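Local coordinates for Mll7089 protein (Mesorhizobium loti, PDB 2OZ8) that is of unknown function but may act as a magnesium-dependent hydro-lyase of the enolase superfamily, related to mandelate racemase, at residues 193-198 against 208-213; 175-180 against 214-219; 78-83 against 112-117; 85-90 against 279-284. All coordinates share one frame; numbering follows the deposited sequence.

Interaction 1 of 4, residues 193-198 against 208-213; sequences VMIDPN and TKLVAI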
loop_
_atom_site.group_PDB
_atom_site.type_symbol
_atom_site.label_atom_id
_atom_site.label_comp_id
_atom_site.label_asym_id
_atom_site.label_seq_id
_atom_site.Cartn_x
_atom_site.Cartn_y
_atom_site.Cartn_z
ATOM N N VAL A 193 -2.921 -23.609 28.370
ATOM C CA VAL A 193 -2.949 -22.351 29.162
ATOM C C VAL A 193 -3.131 -21.091 28.302
ATOM O O VAL A 193 -2.473 -20.938 27.272
ATOM C CB VAL A 193 -1.663 -22.216 30.078
ATOM C CG1 VAL A 193 -1.646 -20.915 30.825
ATOM C CG2 VAL A 193 -1.571 -23.407 31.072
ATOM N N MET A 194 -4.010 -20.199 28.725
ATOM C CA MET A 194 -4.172 -18.907 28.078
ATOM C C MET A 194 -3.928 -17.801 29.080
ATOM O O MET A 194 -4.249 -17.946 30.287
ATOM C CB MET A 194 -5.577 -18.748 27.460
ATOM C CG MET A 194 -6.142 -20.005 26.639
ATOM S SD MET A 194 -6.670 -21.614 27.404
ATOM C CE MET A 194 -8.020 -21.807 26.354
ATOM N N ILE A 195 -3.359 -16.691 28.596
ATOM C CA ILE A 195 -3.256 -15.495 29.412
ATOM C C ILE A 195 -4.048 -14.347 28.819
ATOM O O ILE A 195 -4.165 -14.249 27.621
ATOM C CB ILE A 195 -1.800 -15.038 29.683
ATOM C CG1 ILE A 195 -1.056 -14.800 28.392
ATOM C CG2 ILE A 195 -1.067 -16.032 30.602
ATOM C CD1 ILE A 195 0.202 -13.949 28.542
ATOM N N ASP A 196 -4.566 -13.471 29.685
ATOM C CA ASP A 196 -5.377 -12.325 29.310
ATOM C C ASP A 196 -4.919 -11.083 30.070
ATOM O O ASP A 196 -5.328 -10.878 31.194
ATOM C CB ASP A 196 -6.814 -12.605 29.680
ATOM C CG ASP A 196 -7.777 -11.549 29.145
ATOM O OD1 ASP A 196 -7.356 -10.452 28.684
ATOM O OD2 ASP A 196 -8.987 -11.811 29.215
ATOM N N PRO A 197 -4.049 -10.261 29.465
ATOM C CA PRO A 197 -3.577 -8.991 30.030
ATOM C C PRO A 197 -4.607 -7.858 29.988
ATOM O O PRO A 197 -4.389 -6.817 30.601
ATOM C CB PRO A 197 -2.438 -8.590 29.071
ATOM C CG PRO A 197 -2.092 -9.875 28.309
ATOM C CD PRO A 197 -3.416 -10.543 28.159
ATOM N N ASN A 198 -5.682 -8.019 29.221
ATOM C CA ASN A 198 -6.694 -6.987 29.093
ATOM C C ASN A 198 -6.147 -5.603 28.815
ATOM O O ASN A 198 -6.492 -4.623 29.512
ATOM C CB ASN A 198 -7.569 -6.951 30.312
ATOM C CG ASN A 198 -9.005 -6.933 29.949
ATOM O OD1 ASN A 198 -9.570 -5.886 29.599
ATOM N ND2 ASN A 198 -9.626 -8.139 29.964
ATOM N N THR A 208 8.008 -8.953 24.382
ATOM C CA THR A 208 9.121 -9.369 25.250
ATOM C C THR A 208 8.641 -10.155 26.453
ATOM O O THR A 208 9.314 -11.051 26.904
ATOM C CB THR A 208 10.002 -8.177 25.707
ATOM O OG1 THR A 208 9.245 -7.322 26.556
ATOM C CG2 THR A 208 10.476 -7.356 24.486
ATOM N N LYS A 209 7.452 -9.846 26.951
ATOM C CA LYS A 209 6.811 -10.669 27.985
ATOM C C LYS A 209 6.417 -12.066 27.497
ATOM O O LYS A 209 6.679 -13.069 28.172
ATOM C CB LYS A 209 5.650 -9.889 28.623
ATOM C CG LYS A 209 6.243 -8.764 29.498
ATOM C CD LYS A 209 5.262 -7.960 30.225
ATOM C CE LYS A 209 5.958 -6.795 30.850
ATOM N NZ LYS A 209 5.054 -6.085 31.793
ATOM N N LEU A 210 5.851 -12.154 26.301
ATOM C CA LEU A 210 5.607 -13.460 25.703
ATOM C C LEU A 210 6.890 -14.277 25.531
ATOM O O LEU A 210 6.907 -15.507 25.770
ATOM C CB LEU A 210 4.834 -13.326 24.381
ATOM C CG LEU A 210 3.402 -12.800 24.626
ATOM C CD1 LEU A 210 2.724 -12.321 23.361
ATOM C CD2 LEU A 210 2.567 -13.850 25.379
ATOM N N VAL A 211 7.977 -13.618 25.165
ATOM C CA VAL A 211 9.257 -14.337 25.042
ATOM C C VAL A 211 9.725 -14.858 26.423
ATOM O O VAL A 211 10.092 -16.037 26.556
ATOM C CB VAL A 211 10.349 -13.428 24.387
ATOM C CG1 VAL A 211 11.764 -14.034 24.576
ATOM C CG2 VAL A 211 10.012 -13.140 22.912
ATOM N N ALA A 212 9.639 -13.998 27.447
ATOM C CA ALA A 212 10.092 -14.340 28.771
ATOM C C ALA A 212 9.304 -15.500 29.317
ATOM O O ALA A 212 9.891 -16.454 29.859
ATOM C CB ALA A 212 9.998 -13.172 29.676
ATOM N N ILE A 213 7.989 -15.453 29.135
ATOM C CA ILE A 213 7.088 -16.544 29.517
ATOM C C ILE A 213 7.433 -17.841 28.826
ATOM O O ILE A 213 7.367 -18.903 29.423
ATOM C CB ILE A 213 5.599 -16.166 29.238
ATOM C CG1 ILE A 213 5.125 -15.088 30.231
ATOM C CG2 ILE A 213 4.710 -17.418 29.170
ATOM C CD1 ILE A 213 4.009 -14.236 29.697
#
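I195 and L210 mark the closest passage of the two backbones, their CA atoms 9.8 Å apart where strand 192-196 passes on the inner side of helix 203-215, a spacing that side chains alone must fill. The strand supplies a single one, I195, whose CB is directed at the helix. Its CG1 lies between the backbone N and the carbonyl carbon (chi1 57°), a crowded position, and the nearly extended second torsion carries CD1 straight out to the helix. That methyl serves both partners. I195 CD1 meets I213 CD1 end on, tip to tip, at 4.0 Å. L210 comes in at an angle instead, its CD2 touching I195 CD1 at the same 4.0 Å. L210 and I213 sit three residues apart, almost one helical turn, which is why both can be reached from one point on the strand. Strand, helix and the following strand 222-224 form one beta-alpha-beta unit of the TIM-type barrel of the enolase superfamily, with the helix lying on the outside of the parallel sheet. V223 on that next strand touches both I195 and L210, and I166 on strand 163-167 packs on I195, so the methyl contacts are closed in by neighbouring strands. Beyond I195 the polypeptide turns polar: OD1 of D196 accepts a weak bond from the N of N198, while its OD2 is salt-bridged to K167.

Interaction 2 of 4, residues 175-180 against 214-219; sequences RDLRRL and REAGHD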
loop_
_atom_site.group_PDB
_atom_site.type_symbol
_atom_site.label_atom_id
_atom_site.label_comp_id
_atom_site.label_asym_id
_atom_site.label_seq_id
_atom_site.Cartn_x
_atom_site.Cartn_y
_atom_site.Cartn_z
ATOM N N ARG A 175 4.804 -10.772 39.360
ATOM C CA ARG A 175 3.477 -11.237 39.800
ATOM C C ARG A 175 2.739 -12.120 38.743
ATOM O O ARG A 175 2.189 -13.188 39.088
ATOM C CB ARG A 175 2.648 -10.050 40.301
ATOM C CG ARG A 175 1.327 -10.417 41.033
ATOM C CD ARG A 175 0.909 -9.400 42.186
ATOM N NE ARG A 175 1.830 -9.334 43.336
ATOM C CZ ARG A 175 2.423 -8.219 43.794
ATOM N NH1 ARG A 175 2.187 -7.035 43.222
ATOM N NH2 ARG A 175 3.256 -8.289 44.837
ATOM N N ASP A 176 2.773 -11.711 37.462
ATOM C CA ASP A 176 2.340 -12.553 36.333
ATOM C C ASP A 176 3.141 -13.842 36.244
ATOM O O ASP A 176 2.576 -14.925 36.001
ATOM C CB ASP A 176 2.514 -11.848 34.992
ATOM C CG ASP A 176 1.697 -10.576 34.875
ATOM O OD1 ASP A 176 0.865 -10.285 35.740
ATOM O OD2 ASP A 176 1.871 -9.860 33.882
ATOM N N LEU A 177 4.458 -13.763 36.406
ATOM C CA LEU A 177 5.195 -15.032 36.346
ATOM C C LEU A 177 4.873 -15.952 37.503
ATOM O O LEU A 177 4.806 -17.176 37.350
ATOM C CB LEU A 177 6.693 -14.825 36.209
ATOM C CG LEU A 177 7.186 -14.328 34.860
ATOM C CD1 LEU A 177 8.650 -13.889 35.006
ATOM C CD2 LEU A 177 7.016 -15.421 33.793
ATOM N N ARG A 178 4.639 -15.360 38.662
ATOM C CA ARG A 178 4.270 -16.127 39.811
ATOM C C ARG A 178 2.926 -16.802 39.650
ATOM O O ARG A 178 2.792 -17.982 40.008
ATOM C CB ARG A 178 4.228 -15.223 41.023
ATOM C CG ARG A 178 4.699 -15.873 42.330
ATOM C CD ARG A 178 5.542 -14.805 43.096
ATOM N NE ARG A 178 4.726 -13.624 43.411
ATOM C CZ ARG A 178 3.545 -13.679 44.045
ATOM N NH1 ARG A 178 3.027 -14.884 44.407
ATOM N NH2 ARG A 178 2.877 -12.533 44.306
ATOM N N ARG A 179 1.926 -16.067 39.140
ATOM C CA ARG A 179 0.606 -16.677 38.871
ATOM C C ARG A 179 0.688 -17.885 37.925
ATOM O O ARG A 179 -0.000 -18.861 38.147
ATOM C CB ARG A 179 -0.421 -15.661 38.338
ATOM C CG ARG A 179 -0.837 -14.609 39.345
ATOM C CD ARG A 179 -1.491 -15.226 40.621
ATOM N NE ARG A 179 -2.945 -15.052 40.650
ATOM C CZ ARG A 179 -3.667 -14.667 41.698
ATOM N NH1 ARG A 179 -3.109 -14.430 42.875
ATOM N NH2 ARG A 179 -4.983 -14.556 41.557
ATOM N N LEU A 180 1.522 -17.808 36.886
ATOM C CA LEU A 180 1.736 -18.920 35.950
ATOM C C LEU A 180 2.421 -20.120 36.638
ATOM O O LEU A 180 2.028 -21.294 36.412
ATOM C CB LEU A 180 2.587 -18.485 34.750
ATOM C CG LEU A 180 2.011 -17.602 33.654
ATOM C CD1 LEU A 180 3.110 -16.841 32.915
ATOM C CD2 LEU A 180 1.162 -18.433 32.703
ATOM N N ARG A 214 7.804 -17.773 27.556
ATOM C CA ARG A 214 8.126 -18.989 26.857
ATOM C C ARG A 214 9.441 -19.561 27.419
ATOM O O ARG A 214 9.567 -20.777 27.657
ATOM C CB ARG A 214 8.203 -18.713 25.348
ATOM C CG ARG A 214 8.888 -19.772 24.569
ATOM C CD ARG A 214 8.595 -19.664 23.110
ATOM N NE ARG A 214 8.564 -21.000 22.462
ATOM C CZ ARG A 214 9.519 -21.417 21.654
ATOM N NH1 ARG A 214 10.513 -20.586 21.443
ATOM N NH2 ARG A 214 9.495 -22.611 21.067
ATOM N N GLU A 215 10.408 -18.657 27.630
ATOM C CA GLU A 215 11.723 -18.997 28.133
ATOM C C GLU A 215 11.671 -19.570 29.532
ATOM O O GLU A 215 12.562 -20.346 29.905
ATOM C CB GLU A 215 12.684 -17.803 28.057
ATOM C CG GLU A 215 13.345 -17.632 26.654
ATOM C CD GLU A 215 14.095 -16.311 26.473
ATOM O OE1 GLU A 215 13.976 -15.425 27.362
ATOM O OE2 GLU A 215 14.823 -16.146 25.459
ATOM N N ALA A 216 10.627 -19.220 30.283
ATOM C CA ALA A 216 10.402 -19.731 31.650
ATOM C C ALA A 216 9.719 -21.093 31.644
ATOM O O ALA A 216 9.443 -21.658 32.707
ATOM C CB ALA A 216 9.575 -18.747 32.465
ATOM N N GLY A 217 9.398 -21.612 30.461
ATOM C CA GLY A 217 8.828 -22.939 30.358
ATOM C C GLY A 217 7.321 -22.997 30.281
ATOM O O GLY A 217 6.751 -24.062 30.385
ATOM N N HIS A 218 6.655 -21.868 30.076
ATOM C CA HIS A 218 5.224 -21.902 29.973
ATOM C C HIS A 218 4.759 -21.823 28.517
ATOM O O HIS A 218 4.957 -20.828 27.830
ATOM C CB HIS A 218 4.603 -20.783 30.820
ATOM C CG HIS A 218 5.116 -20.708 32.231
ATOM N ND1 HIS A 218 4.654 -21.530 33.242
ATOM C CD2 HIS A 218 5.998 -19.860 32.811
ATOM C CE1 HIS A 218 5.247 -21.206 34.377
ATOM N NE2 HIS A 218 6.066 -20.195 34.143
ATOM N N ASP A 219 4.118 -22.889 28.063
ATOM C CA ASP A 219 3.598 -22.981 26.727
ATOM C C ASP A 219 2.135 -22.508 26.695
ATOM O O ASP A 219 1.300 -23.062 27.380
ATOM C CB ASP A 219 3.729 -24.418 26.213
ATOM C CG ASP A 219 5.159 -24.746 25.713
ATOM O OD1 ASP A 219 6.168 -24.129 26.169
ATOM O OD2 ASP A 219 5.282 -25.630 24.822
#
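L180 lies over one face of the H218 imidazole, and this CH-pi contact is the main touch between helix 173-184 and the end of helix 203-215. The CB of L180 stands 3.9 Å from the ring centroid, only 10° off the ring normal, so it sits squarely above the centre. The nearest ring atom is CE1 of H218, 3.8 Å from L180 CB, and CE1 also lies close to the carbonyl carbon of L180. Elsewhere on the ring, L180 CD1 approaches H218 CD2 at 4.2 Å, so the leucine covers the imidazole from its backbone to one branch. A smaller apolar touch lies alongside, with L177 CD2 4.4 Å from A216 CB. What brings the ring here is the way helix 203-215 ends. G217, with positive phi (96°), closes a Schellman motif, its N bonded to R214 O at 2.9 Å, and the chain then turns so that the CB of H218 is aimed at helix 173-184. Farther out, I213 packs against L177, L180 and H218 together, and R178 and R179 tie helix 173-184 to D146. Outward, R214 pairs with E215 of one neighbouring subunit, and E215 with R214 of another. Between the two segments themselves the attraction is dispersion plus the weak electrostatics of aliphatic C-H over a pi face, which is consistent with CB seated over the ring centre without a polar bond across.

Interaction 3 of 4, residues 78-83 against 112-117; sequences NRAIAL and DLAAKE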
loop_
_atom_site.group_PDB
_atom_site.type_symbol
_atom_site.label_atom_id
_atom_site.label_comp_id
_atom_site.label_asym_id
_atom_site.label_seq_id
_atom_site.Cartn_x
_atom_site.Cartn_y
_atom_site.Cartn_z
ATOM N N ASN A 78 -44.637 -8.286 15.722
ATOM C CA ASN A 78 -43.753 -8.978 14.775
ATOM C C ASN A 78 -43.393 -10.364 15.274
ATOM O O ASN A 78 -43.459 -10.651 16.466
ATOM C CB ASN A 78 -42.509 -8.131 14.498
ATOM C CG ASN A 78 -42.850 -6.788 13.784
ATOM O OD1 ASN A 78 -43.510 -6.807 12.747
ATOM N ND2 ASN A 78 -42.400 -5.636 14.335
ATOM N N ARG A 79 -43.071 -11.247 14.344
ATOM C CA ARG A 79 -42.633 -12.578 14.661
ATOM C C ARG A 79 -41.127 -12.566 14.969
ATOM O O ARG A 79 -40.336 -11.985 14.227
ATOM C CB ARG A 79 -42.898 -13.478 13.485
ATOM C CG ARG A 79 -44.357 -13.840 13.250
ATOM C CD ARG A 79 -44.858 -15.064 14.046
ATOM N NE ARG A 79 -43.991 -16.241 13.956
ATOM C CZ ARG A 79 -44.112 -17.207 13.045
ATOM N NH1 ARG A 79 -45.058 -17.173 12.107
ATOM N NH2 ARG A 79 -43.292 -18.220 13.081
ATOM N N ALA A 80 -40.734 -13.218 16.047
ATOM C CA ALA A 80 -39.338 -13.346 16.388
ATOM C C ALA A 80 -38.471 -13.840 15.179
ATOM O O ALA A 80 -37.489 -13.188 14.855
ATOM C CB ALA A 80 -39.167 -14.229 17.627
ATOM N N ILE A 81 -38.874 -14.921 14.495
ATOM C CA ILE A 81 -38.100 -15.486 13.389
ATOM C C ILE A 81 -37.963 -14.523 12.203
ATOM O O ILE A 81 -36.995 -14.618 11.443
ATOM C CB ILE A 81 -38.611 -16.910 12.955
ATOM C CG1 ILE A 81 -37.602 -17.667 12.044
ATOM C CG2 ILE A 81 -40.046 -16.870 12.367
ATOM C CD1 ILE A 81 -36.324 -18.221 12.731
ATOM N N ALA A 82 -38.886 -13.569 12.054
ATOM C CA ALA A 82 -38.710 -12.552 11.022
ATOM C C ALA A 82 -37.689 -11.523 11.471
ATOM O O ALA A 82 -36.842 -11.116 10.711
ATOM C CB ALA A 82 -40.059 -11.863 10.657
ATOM N N LEU A 83 -37.781 -11.093 12.719
ATOM C CA LEU A 83 -36.972 -9.999 13.193
ATOM C C LEU A 83 -35.497 -10.331 13.198
ATOM O O LEU A 83 -34.700 -9.480 12.891
ATOM C CB LEU A 83 -37.418 -9.602 14.598
ATOM C CG LEU A 83 -38.746 -8.867 14.686
ATOM C CD1 LEU A 83 -39.131 -8.829 16.148
ATOM C CD2 LEU A 83 -38.644 -7.477 14.169
ATOM N N ASP A 112 -34.261 -17.325 21.164
ATOM C CA ASP A 112 -34.848 -18.302 22.066
ATOM C C ASP A 112 -36.345 -18.539 21.683
ATOM O O ASP A 112 -36.810 -19.667 21.490
ATOM C CB ASP A 112 -34.744 -17.742 23.487
ATOM C CG ASP A 112 -35.227 -18.718 24.530
ATOM O OD1 ASP A 112 -35.017 -19.925 24.317
ATOM O OD2 ASP A 112 -35.810 -18.273 25.542
ATOM N N LEU A 113 -37.082 -17.439 21.596
ATOM C CA LEU A 113 -38.443 -17.440 21.138
ATOM C C LEU A 113 -38.621 -18.052 19.745
ATOM O O LEU A 113 -39.509 -18.874 19.569
ATOM C CB LEU A 113 -39.006 -16.018 21.214
ATOM C CG LEU A 113 -40.450 -15.781 20.785
ATOM C CD1 LEU A 113 -41.414 -16.777 21.449
ATOM C CD2 LEU A 113 -40.742 -14.382 21.190
ATOM N N ALA A 114 -37.792 -17.673 18.776
ATOM C CA ALA A 114 -37.859 -18.228 17.412
ATOM C C ALA A 114 -37.644 -19.715 17.353
ATOM O O ALA A 114 -38.331 -20.424 16.630
ATOM C CB ALA A 114 -36.871 -17.537 16.491
ATOM N N ALA A 115 -36.655 -20.186 18.077
ATOM C CA ALA A 115 -36.424 -21.612 18.248
ATOM C C ALA A 115 -37.603 -22.364 18.929
ATOM O O ALA A 115 -38.040 -23.421 18.441
ATOM C CB ALA A 115 -35.115 -21.823 19.035
ATOM N N LYS A 116 -38.096 -21.866 20.062
ATOM C CA LYS A 116 -39.233 -22.510 20.695
ATOM C C LYS A 116 -40.401 -22.619 19.692
ATOM O O LYS A 116 -40.980 -23.685 19.500
ATOM C CB LYS A 116 -39.681 -21.755 21.943
ATOM C CG LYS A 116 -38.717 -21.818 23.049
ATOM C CD LYS A 116 -39.225 -21.120 24.291
ATOM C CE LYS A 116 -38.177 -21.257 25.352
ATOM N NZ LYS A 116 -38.580 -20.367 26.424
ATOM N N GLU A 117 -40.708 -21.510 19.030
ATOM C CA GLU A 117 -41.790 -21.501 18.075
ATOM C C GLU A 117 -41.558 -22.366 16.832
ATOM O O GLU A 117 -42.496 -22.866 16.241
ATOM C CB GLU A 117 -42.180 -20.055 17.770
ATOM C CG GLU A 117 -43.090 -19.530 18.879
ATOM C CD GLU A 117 -43.361 -18.073 18.788
ATOM O OE1 GLU A 117 -44.354 -17.638 19.419
ATOM O OE2 GLU A 117 -42.592 -17.352 18.103
HETATM O O HOH W 1 -41.184 -16.729 15.586
HETATM O O HOH W 2 -42.811 -14.627 17.642
#
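A chi1 of -180° swings L113 CG to the far side from its backbone N and lays it against A80, with L113 CG 3.7 Å from A80 CB. I81 is folded differently: its CG1 also points opposite the backbone N (chi1 -166°), but the second torsion bends the chain back, placing I81 CD1 3.9 Å from A114 CB. The A114 methyl thus lies in a niche between the I81 side chain and the I81 backbone N. Because A80 and A114 bring nothing larger than methyl groups, the backbones can approach until the CA atoms of I81 and A114 are 4.9 Å apart. On one flank the contact becomes polar. The carboxylate of E117 receives two waters at OE2: one, at 2.8 Å from E117 OE2, also accepts the N-H of A80, and the other, at 3.0 Å from E117 OE2, accepts those of I81 N and R79 NE. A80 N and I81 N are the first amides of helix 80-83, just after its N-cap residue R79; the helix start would probably favour the negative carboxylate, whose hydrogen bonds to it run through the two waters. OE1 of E117 is held by S40 and S42, and R79 NH1 bonds A118 O of a neighbouring subunit. The methyl-to-methyl fit is that of close, alanine-mediated helix packing, here joining short helix 80-83 to helix 103-118 in the N-terminal capping region characteristic of enolase-superfamily proteins.

Interaction 4 of 4, residues 85-90 against 279-284; sequences HRVNRP and VMRIGW. With SO4 (sulfate ion), chain E.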
loop_
_atom_site.group_PDB
_atom_site.type_symbol
_atom_site.label_atom_id
_atom_site.label_comp_id
_atom_site.label_asym_id
_atom_site.label_seq_id
_atom_site.Cartn_x
_atom_site.Cartn_y
_atom_site.Cartn_z
ATOM N N HIS A 85 -33.909 -11.941 11.172
ATOM C CA HIS A 85 -33.308 -11.963 9.822
ATOM C C HIS A 85 -33.108 -10.589 9.282
ATOM O O HIS A 85 -32.379 -10.421 8.324
ATOM C CB HIS A 85 -34.087 -12.823 8.824
ATOM C CG HIS A 85 -33.954 -14.279 9.093
ATOM N ND1 HIS A 85 -34.995 -15.040 9.555
ATOM C CD2 HIS A 85 -32.890 -15.108 9.014
ATOM C CE1 HIS A 85 -34.584 -16.286 9.731
ATOM N NE2 HIS A 85 -33.308 -16.354 9.415
ATOM N N ARG A 86 -33.722 -9.605 9.925
ATOM C CA ARG A 86 -33.660 -8.262 9.408
ATOM C C ARG A 86 -32.222 -7.816 9.233
ATOM O O ARG A 86 -31.384 -8.067 10.098
ATOM C CB ARG A 86 -34.377 -7.289 10.331
ATOM C CG ARG A 86 -34.554 -5.899 9.702
ATOM C CD ARG A 86 -35.748 -5.279 10.400
ATOM N NE ARG A 86 -37.021 -5.849 9.959
ATOM C CZ ARG A 86 -38.180 -5.536 10.494
ATOM N NH1 ARG A 86 -38.207 -4.693 11.523
ATOM N NH2 ARG A 86 -39.298 -6.056 9.998
ATOM N N VAL A 87 -31.975 -7.190 8.084
ATOM C CA VAL A 87 -30.757 -6.445 7.767
ATOM C C VAL A 87 -31.100 -4.965 7.836
ATOM O O VAL A 87 -31.956 -4.496 7.068
ATOM C CB VAL A 87 -30.261 -6.744 6.323
ATOM C CG1 VAL A 87 -29.130 -5.821 5.964
ATOM C CG2 VAL A 87 -29.793 -8.149 6.207
ATOM N N ASN A 88 -30.446 -4.247 8.754
ATOM C CA ASN A 88 -30.608 -2.792 8.938
ATOM C C ASN A 88 -29.368 -2.051 8.481
ATOM O O ASN A 88 -28.271 -2.574 8.593
ATOM C CB ASN A 88 -30.815 -2.460 10.407
ATOM C CG ASN A 88 -32.124 -3.038 10.983
ATOM O OD1 ASN A 88 -33.225 -2.710 10.537
ATOM N ND2 ASN A 88 -31.995 -3.847 12.012
ATOM N N ARG A 89 -29.503 -0.824 7.968
ATOM C CA ARG A 89 -28.282 -0.084 7.584
ATOM C C ARG A 89 -27.778 0.625 8.813
ATOM O O ARG A 89 -28.582 0.968 9.665
ATOM C CB ARG A 89 -28.485 0.867 6.418
ATOM C CG ARG A 89 -28.175 0.239 5.047
ATOM C CD ARG A 89 -28.726 1.071 3.882
ATOM N NE ARG A 89 -30.089 1.516 4.163
ATOM C CZ ARG A 89 -30.966 1.955 3.258
ATOM N NH1 ARG A 89 -30.668 2.016 1.972
ATOM N NH2 ARG A 89 -32.166 2.315 3.662
ATOM N N PRO A 90 -26.437 0.756 8.942
ATOM C CA PRO A 90 -25.817 1.290 10.146
ATOM C C PRO A 90 -26.485 2.592 10.513
ATOM O O PRO A 90 -27.161 2.668 11.553
ATOM C CB PRO A 90 -24.367 1.494 9.727
ATOM C CG PRO A 90 -24.141 0.414 8.754
ATOM C CD PRO A 90 -25.410 0.366 7.955
ATOM N N VAL A 279 -23.022 -12.583 16.009
ATOM C CA VAL A 279 -22.080 -13.717 16.067
ATOM C C VAL A 279 -22.201 -14.655 14.901
ATOM O O VAL A 279 -21.175 -15.094 14.344
ATOM C CB VAL A 279 -22.200 -14.501 17.389
ATOM C CG1 VAL A 279 -21.391 -15.778 17.353
ATOM C CG2 VAL A 279 -21.725 -13.623 18.551
ATOM N N MET A 280 -23.427 -14.981 14.506
ATOM C CA MET A 280 -23.589 -15.806 13.301
ATOM C C MET A 280 -23.190 -15.068 12.016
ATOM O O MET A 280 -22.692 -15.669 11.059
ATOM C CB MET A 280 -24.982 -16.412 13.204
ATOM C CG MET A 280 -25.339 -17.314 14.411
ATOM S SD MET A 280 -24.316 -18.794 14.717
ATOM C CE MET A 280 -24.645 -19.625 13.158
ATOM N N ARG A 281 -23.353 -13.760 11.994
ATOM C CA ARG A 281 -22.911 -13.013 10.833
ATOM C C ARG A 281 -21.361 -12.922 10.793
ATOM O O ARG A 281 -20.750 -13.160 9.727
ATOM C CB ARG A 281 -23.549 -11.615 10.813
ATOM C CG ARG A 281 -24.960 -11.660 10.380
ATOM C CD ARG A 281 -25.704 -10.349 10.564
ATOM N NE ARG A 281 -27.067 -10.547 10.086
ATOM C CZ ARG A 281 -28.069 -9.673 10.184
ATOM N NH1 ARG A 281 -27.894 -8.476 10.756
ATOM N NH2 ARG A 281 -29.268 -10.021 9.696
ATOM N N ILE A 282 -20.737 -12.564 11.925
ATOM C CA ILE A 282 -19.282 -12.484 11.966
ATOM C C ILE A 282 -18.668 -13.875 11.836
ATOM O O ILE A 282 -17.575 -14.030 11.285
ATOM C CB ILE A 282 -18.711 -11.714 13.214
ATOM C CG1 ILE A 282 -17.318 -11.195 12.871
ATOM C CG2 ILE A 282 -18.582 -12.598 14.431
ATOM C CD1 ILE A 282 -17.300 -10.100 11.821
ATOM N N GLY A 283 -19.389 -14.892 12.312
ATOM C CA GLY A 283 -18.983 -16.282 12.101
ATOM C C GLY A 283 -19.037 -16.775 10.666
ATOM O O GLY A 283 -18.264 -17.637 10.309
ATOM N N TRP A 284 -19.971 -16.278 9.852
ATOM C CA TRP A 284 -19.951 -16.558 8.406
ATOM C C TRP A 284 -18.665 -15.915 7.765
ATOM O O TRP A 284 -17.828 -16.604 7.141
ATOM C CB TRP A 284 -21.229 -16.048 7.717
ATOM C CG TRP A 284 -21.050 -15.990 6.260
ATOM C CD1 TRP A 284 -20.895 -17.063 5.409
ATOM C CD2 TRP A 284 -20.885 -14.823 5.465
ATOM N NE1 TRP A 284 -20.669 -16.631 4.149
ATOM C CE2 TRP A 284 -20.643 -15.258 4.135
ATOM C CE3 TRP A 284 -20.904 -13.459 5.733
ATOM C CZ2 TRP A 284 -20.449 -14.365 3.057
ATOM C CZ3 TRP A 284 -20.721 -12.564 4.639
ATOM C CH2 TRP A 284 -20.494 -13.037 3.331
HETATM S S SO4 E . -29.149 -5.330 14.454
HETATM O O1 SO4 E . -30.323 -5.189 15.390
HETATM O O2 SO4 E . -29.124 -4.273 13.394
HETATM O O3 SO4 E . -27.984 -5.119 15.355
HETATM O O4 SO4 E . -29.011 -6.677 13.813
HETATM O O HOH W 3 -28.595 -5.667 10.596
#
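R281 projects from helix 276-289, on the outside of the barrel, and pins the irregular segment 85-90 by its main chain. The side chain is extended from CG to NE, which brings the guanidinium group up to the backbone carbonyl of R86. R281 NH2 donates to R86 O at 2.9 Å in a nearly straight bond (172°). The acceptor lies practically in the guanidinium plane, yet the donor stands well above the plane of the carbonyl (53° out). The H85 carbonyl also sits at the guanidinium edge, with H85 O 3.4 Å from R281 NH2, while the V87 CG2 methyl is 4.0 Å from R281 NH2 at a slant. On the NH1 side the link is through water, which accepts from N88 N at 3.0 Å and, weakly, from R281 NH1. The same water faces a sulfate, probably from the crystallisation liquor, whose O2 takes a hydrogen bond from N88 ND2 at 3.2 Å (168°). R281 thus borders an anion site without gripping it directly, R281 NH1 staying 3.7 Å from sulfate O4. The segment is also steadied by another chain: H85 NE2 bonds the H85 NE2 of a neighbouring subunit, and R86 NE bonds G127 O of that subunit. This arginine-to-carbonyl hydrogen bond joins the polypeptide ahead of helix 103-118 to the C-terminal barrel, the two-part build of the enolase superfamily.

Interactions 1 and 2 are neighbours on one side of the barrel, sharing helix 203-215: I195 packs on L180, and the I213 carbonyl probably bonds H218 N, so the wholly buried strand-to-helix contact passes into the partly exposed helix end. Interactions 3 and 4 adjoin in sequence, their centres about 16 Å apart, and both meet the same neighbouring subunit; centre to centre, interaction 3 lies about 42 Å from interaction 1 and 48 Å from interaction 2. Chemistry follows place: interaction 1 is purely aliphatic, interaction 2 adds an aromatic face, interaction 3 borders its buried methyls with waters, and interaction 4 depends on an arginine, a carbonyl and solvent.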